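Local coordinates for binary enterotoxin of Clostridium perfringens component a (Clostridium perfringens, PDB 5WTZ), which probably transfers ADP-ribose from NAD+ to actin, as the enzymatic component of a binary, iota-like enterotoxin, at residues A[100-104]-A[134-138]; A[16-20]-A[175-179]; A[244-248]-A[276-280]. Residues are numbered along the deposited sequence.

Contact 1: A[100-104]-A[134-138]; sequences NDKFG and NFIQD
This is an aromatic and polar contact between a loop and an edge strand in the first ADP-ribosyltransferase-like domain: a 3-10 turn at 100-103, after strand 92-98, faces strand 134-136, outermost in its five-stranded mixed sheet. The turn is held by F103 N to N100 O (2.7 Å) and G104 N to D101 O (3.0 Å), and G104 leaves it with positive phi. F103 lies nearest F135, their CA atoms 7.2 Å apart. Both phenylalanines are m rotamers and form a T-shaped stack, the edge of F103 toward the face of F135, centroids 5.2 Å apart and planes at 76°. Beside the ring pair, K102 starts sideways and bends (chi1 -93°, chi2 and chi3 m, chi4 t), so that K102 NZ donates a weak hydrogen bond to Q137 OE1 (2.8 Å), while Q137 NE2 binds F135 O (2.9 Å). One water joins K102 NZ to D138 N, another K102 O to Q137 NE2. The K102 ammonium is thus met by a neutral amide and water rather than by a carboxylate of the facing segment.

Contact 2: A[16-20]-A[175-179]; sequences KNSAT and EENLR
T20 lays its methyl CG2 against the backbone of the loop 175-179, with E175 O at 3.5 Å from CG2, and E176 CA and N177 N each at 3.6 Å from it. The CA atoms of T20 and E176 are 5.9 Å apart, the nearest pair. Segment 16-20 is the first turn of helix 16-31, with T20 N bonded to K16 O (2.9 Å); the facing segment is irregular until R179, and N177 takes left-handed backbone angles (47/58). The p rotamer of T20 keeps OG1 near the helix carbonyls, 2.7 Å from N17 O, and leaves CG2 for the loop. Next to it, L178 brings CD1 to 4.1 Å from T20 CG2. One turn earlier, K16, its CA-to-CB bond toward the loop, reaches across, and K16 NZ donates a very short hydrogen bond to N177 OD1 (2.5 Å). The contact joins this helix to a loop between strands of the first ADP-ribosyltransferase-like domain by a methyl-backbone fit, with the lysine met by a neutral amide at the exposed margin.

Contact 3: A[244-248]-A[276-280]; sequences RDINN and EEKIS
R244 NH2 forms a salt bridge with E277 OE2 (3.2 Å), a charged link between helices 240-263 and 272-286. The same guanidinium is held from within its own helix: R244 NE donates to D245 OD1 (2.9 Å), and R244 NH2 reaches D245 OD1 at 3.2 Å and, weakly, D245 OD2 at 3.3 Å. One arginine therefore serves two carboxylates, whose atoms D245 OD2 and E277 OE2 lie 4.6 Å apart, and its charge offsets their repulsion. D245 OD2 also accepts a hydrogen bond from N281. R244 is t at chi1 and chi2 and p at chi3, which brings NE and NH2 to the carboxylate of D245, an m rotamer. Both segments are regular helix and cross almost at right angles (-103°), their axes 9.5 Å apart at closest approach. They belong to the helical part of the second, NAD-binding ADP-ribosyltransferase domain, and helix 240-263 carries the ligand-binding residues L250 and N258. The crossing is tightest at D245 and K278, whose CA atoms are 5.7 Å apart; D245 OD2 comes within 3.4 Å of K278 CA. Farther out, the aliphatic chain of K278 lies beside N248, with K278 CD 3.8 Å from N248 OD1.

Overall arrangement
The chain repeats one sheet topology, strand order 1-3-5-4-2, in two domains. Contacts 1 and 2 belong to the first and contact 3 to the second, which holds NAD. Contact 1 is nested inside the loop closed by contact 2, their centres about 27 Å apart, and contact 3 follows both in sequence. Contact 1 lies near the middle of the molecule, its centre about 8 Å from the chain's centre, where D138 forms a salt bridge with R361 of the second domain. Contacts 2 and 3 lie on opposite sides of that centre, their own centres about 62 Å apart. Contact 3 is near the ligand without touching it, the N248 side chain about 10 Å from NAD, whereas contacts 1 and 2 lie away from the NAD-binding residues.

Contact 1: A[100-104]-A[134-138]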
# COMPACT_ATOMS: atom_id res chain seq x y z
N ASN A 100 -15.52 4.02 -4.12
CA ASN A 100 -15.30 4.23 -2.69
C ASN A 100 -14.39 3.15 -2.08
O ASN A 100 -13.67 3.43 -1.13
CB ASN A 100 -16.64 4.34 -1.94
CG ASN A 100 -17.62 3.26 -2.30
OD1 ASN A 100 -17.43 2.54 -3.29
ND2 ASN A 100 -18.68 3.14 -1.53
N ASP A 101 -14.35 1.94 -2.65
CA ASP A 101 -13.50 0.92 -2.02
C ASP A 101 -12.00 1.22 -2.16
O ASP A 101 -11.20 0.71 -1.38
CB ASP A 101 -13.82 -0.49 -2.55
CG ASP A 101 -13.70 -0.62 -4.05
OD1 ASP A 101 -12.71 -0.12 -4.63
OD2 ASP A 101 -14.60 -1.24 -4.64
N LYS A 102 -11.60 2.08 -3.10
CA LYS A 102 -10.22 2.55 -3.11
C LYS A 102 -9.93 3.51 -1.95
O LYS A 102 -8.79 3.94 -1.75
CB LYS A 102 -9.87 3.22 -4.44
CG LYS A 102 -9.24 2.27 -5.46
CD LYS A 102 -7.87 1.79 -5.00
CE LYS A 102 -6.83 2.91 -5.04
NZ LYS A 102 -5.46 2.49 -4.62
N PHE A 103 -10.96 3.88 -1.19
CA PHE A 103 -10.72 4.66 0.01
C PHE A 103 -11.12 3.83 1.23
O PHE A 103 -11.17 4.34 2.34
CB PHE A 103 -11.46 5.99 -0.05
CG PHE A 103 -10.84 6.97 -1.01
CD1 PHE A 103 -9.75 7.73 -0.63
CD2 PHE A 103 -11.34 7.11 -2.31
CE1 PHE A 103 -9.16 8.63 -1.52
CE2 PHE A 103 -10.75 7.99 -3.20
CZ PHE A 103 -9.67 8.75 -2.81
N GLY A 104 -11.41 2.55 0.99
CA GLY A 104 -11.82 1.65 2.03
C GLY A 104 -13.13 2.07 2.67
O GLY A 104 -13.36 1.85 3.86
N ASN A 134 -2.45 7.41 4.39
CA ASN A 134 -1.80 7.40 3.09
C ASN A 134 -2.30 6.18 2.33
O ASN A 134 -2.09 5.05 2.79
CB ASN A 134 -0.28 7.37 3.22
CG ASN A 134 0.30 8.65 3.82
OD1 ASN A 134 -0.30 9.73 3.73
ND2 ASN A 134 1.47 8.54 4.42
N PHE A 135 -2.98 6.42 1.20
CA PHE A 135 -3.58 5.33 0.42
C PHE A 135 -2.63 4.84 -0.66
O PHE A 135 -2.41 5.49 -1.68
CB PHE A 135 -4.91 5.77 -0.21
CG PHE A 135 -6.03 5.94 0.79
CD1 PHE A 135 -6.71 4.83 1.29
CD2 PHE A 135 -6.38 7.20 1.27
CE1 PHE A 135 -7.74 4.98 2.23
CE2 PHE A 135 -7.40 7.36 2.22
CZ PHE A 135 -8.08 6.24 2.69
N ILE A 136 -2.05 3.67 -0.42
CA ILE A 136 -1.09 3.10 -1.34
C ILE A 136 -1.75 2.77 -2.68
O ILE A 136 -2.80 2.13 -2.73
CB ILE A 136 -0.40 1.84 -0.71
CG1 ILE A 136 0.48 2.27 0.46
CG2 ILE A 136 0.41 1.08 -1.76
CD1 ILE A 136 1.04 1.11 1.29
N GLN A 137 -1.12 3.21 -3.77
CA GLN A 137 -1.65 2.95 -5.10
C GLN A 137 -0.84 1.88 -5.83
O GLN A 137 0.28 2.13 -6.28
CB GLN A 137 -1.66 4.25 -5.91
CG GLN A 137 -2.35 5.40 -5.19
CD GLN A 137 -3.84 5.16 -5.01
OE1 GLN A 137 -4.54 4.82 -5.97
NE2 GLN A 137 -4.33 5.35 -3.80
N ASP A 138 -1.43 0.68 -5.97
CA ASP A 138 -0.75 -0.45 -6.62
C ASP A 138 -0.70 -0.31 -8.13
O ASP A 138 -1.63 0.20 -8.75
CB ASP A 138 -1.42 -1.76 -6.25
CG ASP A 138 -1.28 -2.07 -4.79
OD1 ASP A 138 -0.14 -2.35 -4.37
OD2 ASP A 138 -2.30 -2.02 -4.08
O HOH W 1 -4.25 0.69 -6.15
O HOH W 2 -6.94 6.15 -3.17

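Contact 2: A[16-20]-A[175-179]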
# COMPACT_ATOMS: atom_id res chain seq x y z
N LYS A 16 -8.70 21.46 -22.39
CA LYS A 16 -8.10 20.26 -22.89
C LYS A 16 -7.47 20.46 -24.26
O LYS A 16 -6.65 19.65 -24.69
CB LYS A 16 -9.13 19.16 -22.86
CG LYS A 16 -8.65 17.88 -23.40
CD LYS A 16 -9.78 17.49 -24.28
CE LYS A 16 -9.35 17.16 -25.66
NZ LYS A 16 -10.53 16.58 -26.35
N ASN A 17 -7.78 21.57 -24.92
CA ASN A 17 -7.05 21.94 -26.12
C ASN A 17 -5.55 22.09 -25.86
O ASN A 17 -4.72 21.38 -26.45
CB ASN A 17 -7.59 23.23 -26.72
CG ASN A 17 -6.86 23.65 -27.98
OD1 ASN A 17 -5.77 24.10 -28.36
ND2 ASN A 17 -7.30 23.11 -29.11
N SER A 18 -5.20 23.02 -24.98
CA SER A 18 -3.80 23.25 -24.63
C SER A 18 -3.18 22.00 -24.02
O SER A 18 -2.00 21.71 -24.24
CB SER A 18 -3.68 24.40 -23.64
OG SER A 18 -4.08 23.96 -22.35
N ALA A 19 -3.99 21.26 -23.24
CA ALA A 19 -3.53 20.04 -22.61
C ALA A 19 -3.07 19.02 -23.65
O ALA A 19 -2.00 18.43 -23.51
CB ALA A 19 -4.65 19.44 -21.72
N THR A 20 -3.87 18.83 -24.70
CA THR A 20 -3.52 17.87 -25.74
C THR A 20 -2.32 18.36 -26.54
O THR A 20 -1.50 17.56 -26.99
CB THR A 20 -4.70 17.58 -26.72
OG1 THR A 20 -5.20 18.82 -27.26
CG2 THR A 20 -5.83 16.80 -26.04
N GLU A 175 -6.64 11.25 -29.24
CA GLU A 175 -5.52 12.16 -29.29
C GLU A 175 -5.97 13.58 -28.94
O GLU A 175 -5.17 14.45 -28.61
CB GLU A 175 -4.88 12.06 -30.66
CG GLU A 175 -3.52 11.43 -30.57
CD GLU A 175 -2.68 11.56 -31.82
OE1 GLU A 175 -2.46 10.52 -32.48
OE2 GLU A 175 -2.30 12.70 -32.16
N GLU A 176 -7.27 13.79 -29.00
CA GLU A 176 -7.93 14.69 -28.10
C GLU A 176 -8.12 13.83 -26.84
O GLU A 176 -7.92 12.62 -26.91
CB GLU A 176 -9.26 15.20 -28.68
CG GLU A 176 -9.22 15.65 -30.14
CD GLU A 176 -8.12 16.66 -30.42
OE1 GLU A 176 -8.41 17.87 -30.32
OE2 GLU A 176 -7.00 16.23 -30.76
N ASN A 177 -8.45 14.41 -25.69
CA ASN A 177 -8.59 13.61 -24.46
C ASN A 177 -7.47 12.60 -24.17
O ASN A 177 -7.72 11.40 -24.05
CB ASN A 177 -9.94 12.87 -24.48
CG ASN A 177 -11.08 13.78 -24.17
OD1 ASN A 177 -11.33 14.74 -24.92
ND2 ASN A 177 -11.78 13.53 -23.07
N LEU A 178 -6.24 13.09 -24.06
CA LEU A 178 -5.08 12.24 -23.80
C LEU A 178 -4.84 11.93 -22.33
O LEU A 178 -5.16 12.73 -21.45
CB LEU A 178 -3.83 12.91 -24.34
CG LEU A 178 -3.69 12.72 -25.83
CD1 LEU A 178 -2.93 13.91 -26.29
CD2 LEU A 178 -2.95 11.44 -26.15
N ARG A 179 -4.24 10.77 -22.07
CA ARG A 179 -4.04 10.30 -20.70
C ARG A 179 -2.61 10.50 -20.18
O ARG A 179 -1.67 10.74 -20.94
CB ARG A 179 -4.41 8.82 -20.60
CG ARG A 179 -5.75 8.48 -21.22
CD ARG A 179 -6.16 7.04 -20.94
NE ARG A 179 -6.28 6.79 -19.51
CZ ARG A 179 -7.29 7.23 -18.76
NH1 ARG A 179 -8.25 7.95 -19.31
NH2 ARG A 179 -7.33 6.96 -17.46

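Contact 3: A[244-248]-A[276-280]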
# COMPACT_ATOMS: atom_id res chain seq x y z
N ARG A 244 19.62 -11.10 24.68
CA ARG A 244 19.29 -12.50 24.92
C ARG A 244 17.81 -12.76 24.66
O ARG A 244 17.45 -13.70 23.95
CB ARG A 244 19.64 -12.91 26.34
CG ARG A 244 19.35 -14.37 26.66
CD ARG A 244 19.32 -14.58 28.16
NE ARG A 244 18.18 -13.88 28.76
CZ ARG A 244 18.13 -13.47 30.02
NH1 ARG A 244 19.16 -13.66 30.83
NH2 ARG A 244 17.04 -12.85 30.46
N ASP A 245 16.95 -11.92 25.22
CA ASP A 245 15.51 -12.16 25.12
C ASP A 245 14.92 -11.82 23.75
O ASP A 245 13.94 -12.43 23.34
CB ASP A 245 14.79 -11.42 26.24
CG ASP A 245 15.07 -12.05 27.60
OD1 ASP A 245 15.66 -13.14 27.60
OD2 ASP A 245 14.70 -11.48 28.65
N ILE A 246 15.51 -10.85 23.04
CA ILE A 246 15.17 -10.61 21.63
C ILE A 246 15.51 -11.84 20.79
O ILE A 246 14.70 -12.32 20.02
CB ILE A 246 15.91 -9.37 21.07
CG1 ILE A 246 15.26 -8.07 21.57
CG2 ILE A 246 15.91 -9.38 19.54
CD1 ILE A 246 13.93 -7.74 20.90
N ASN A 247 16.73 -12.34 20.96
CA ASN A 247 17.18 -13.55 20.27
C ASN A 247 16.33 -14.77 20.63
O ASN A 247 15.97 -15.55 19.74
CB ASN A 247 18.65 -13.83 20.58
CG ASN A 247 19.60 -13.04 19.69
OD1 ASN A 247 19.30 -12.78 18.53
ND2 ASN A 247 20.76 -12.68 20.22
N ASN A 248 15.99 -14.91 21.91
CA ASN A 248 15.07 -15.97 22.33
C ASN A 248 13.71 -15.86 21.61
O ASN A 248 13.19 -16.85 21.10
CB ASN A 248 14.87 -15.93 23.85
CG ASN A 248 13.84 -16.95 24.34
OD1 ASN A 248 12.63 -16.73 24.26
ND2 ASN A 248 14.33 -18.07 24.86
N GLU A 276 7.16 -12.70 32.12
CA GLU A 276 7.15 -11.25 32.33
C GLU A 276 8.53 -10.63 32.13
O GLU A 276 8.65 -9.57 31.54
CB GLU A 276 6.62 -10.90 33.73
CG GLU A 276 5.19 -11.35 34.02
CD GLU A 276 4.13 -10.58 33.25
OE1 GLU A 276 4.49 -9.76 32.37
OE2 GLU A 276 2.94 -10.80 33.53
N GLU A 277 9.57 -11.29 32.64
CA GLU A 277 10.94 -10.78 32.52
C GLU A 277 11.32 -10.67 31.05
O GLU A 277 11.91 -9.67 30.63
CB GLU A 277 11.95 -11.69 33.24
CG GLU A 277 13.38 -11.11 33.25
CD GLU A 277 14.49 -12.16 33.23
OE1 GLU A 277 14.18 -13.37 33.32
OE2 GLU A 277 15.68 -11.79 33.11
N LYS A 278 10.99 -11.70 30.28
CA LYS A 278 11.30 -11.68 28.86
C LYS A 278 10.55 -10.56 28.16
O LYS A 278 11.11 -9.82 27.35
CB LYS A 278 10.97 -13.02 28.22
CG LYS A 278 11.79 -14.18 28.76
CD LYS A 278 12.16 -15.16 27.67
CE LYS A 278 12.54 -16.51 28.26
NZ LYS A 278 11.33 -17.27 28.69
N ILE A 279 9.26 -10.44 28.48
CA ILE A 279 8.43 -9.41 27.86
C ILE A 279 8.95 -8.02 28.23
O ILE A 279 9.03 -7.13 27.37
CB ILE A 279 6.95 -9.57 28.28
CG1 ILE A 279 6.34 -10.79 27.58
CG2 ILE A 279 6.15 -8.32 27.93
CD1 ILE A 279 5.07 -11.30 28.24
N SER A 280 9.34 -7.86 29.49
CA SER A 280 9.97 -6.63 29.98
C SER A 280 11.22 -6.26 29.18
O SER A 280 11.36 -5.12 28.73
CB SER A 280 10.34 -6.77 31.46
OG SER A 280 9.23 -6.50 32.29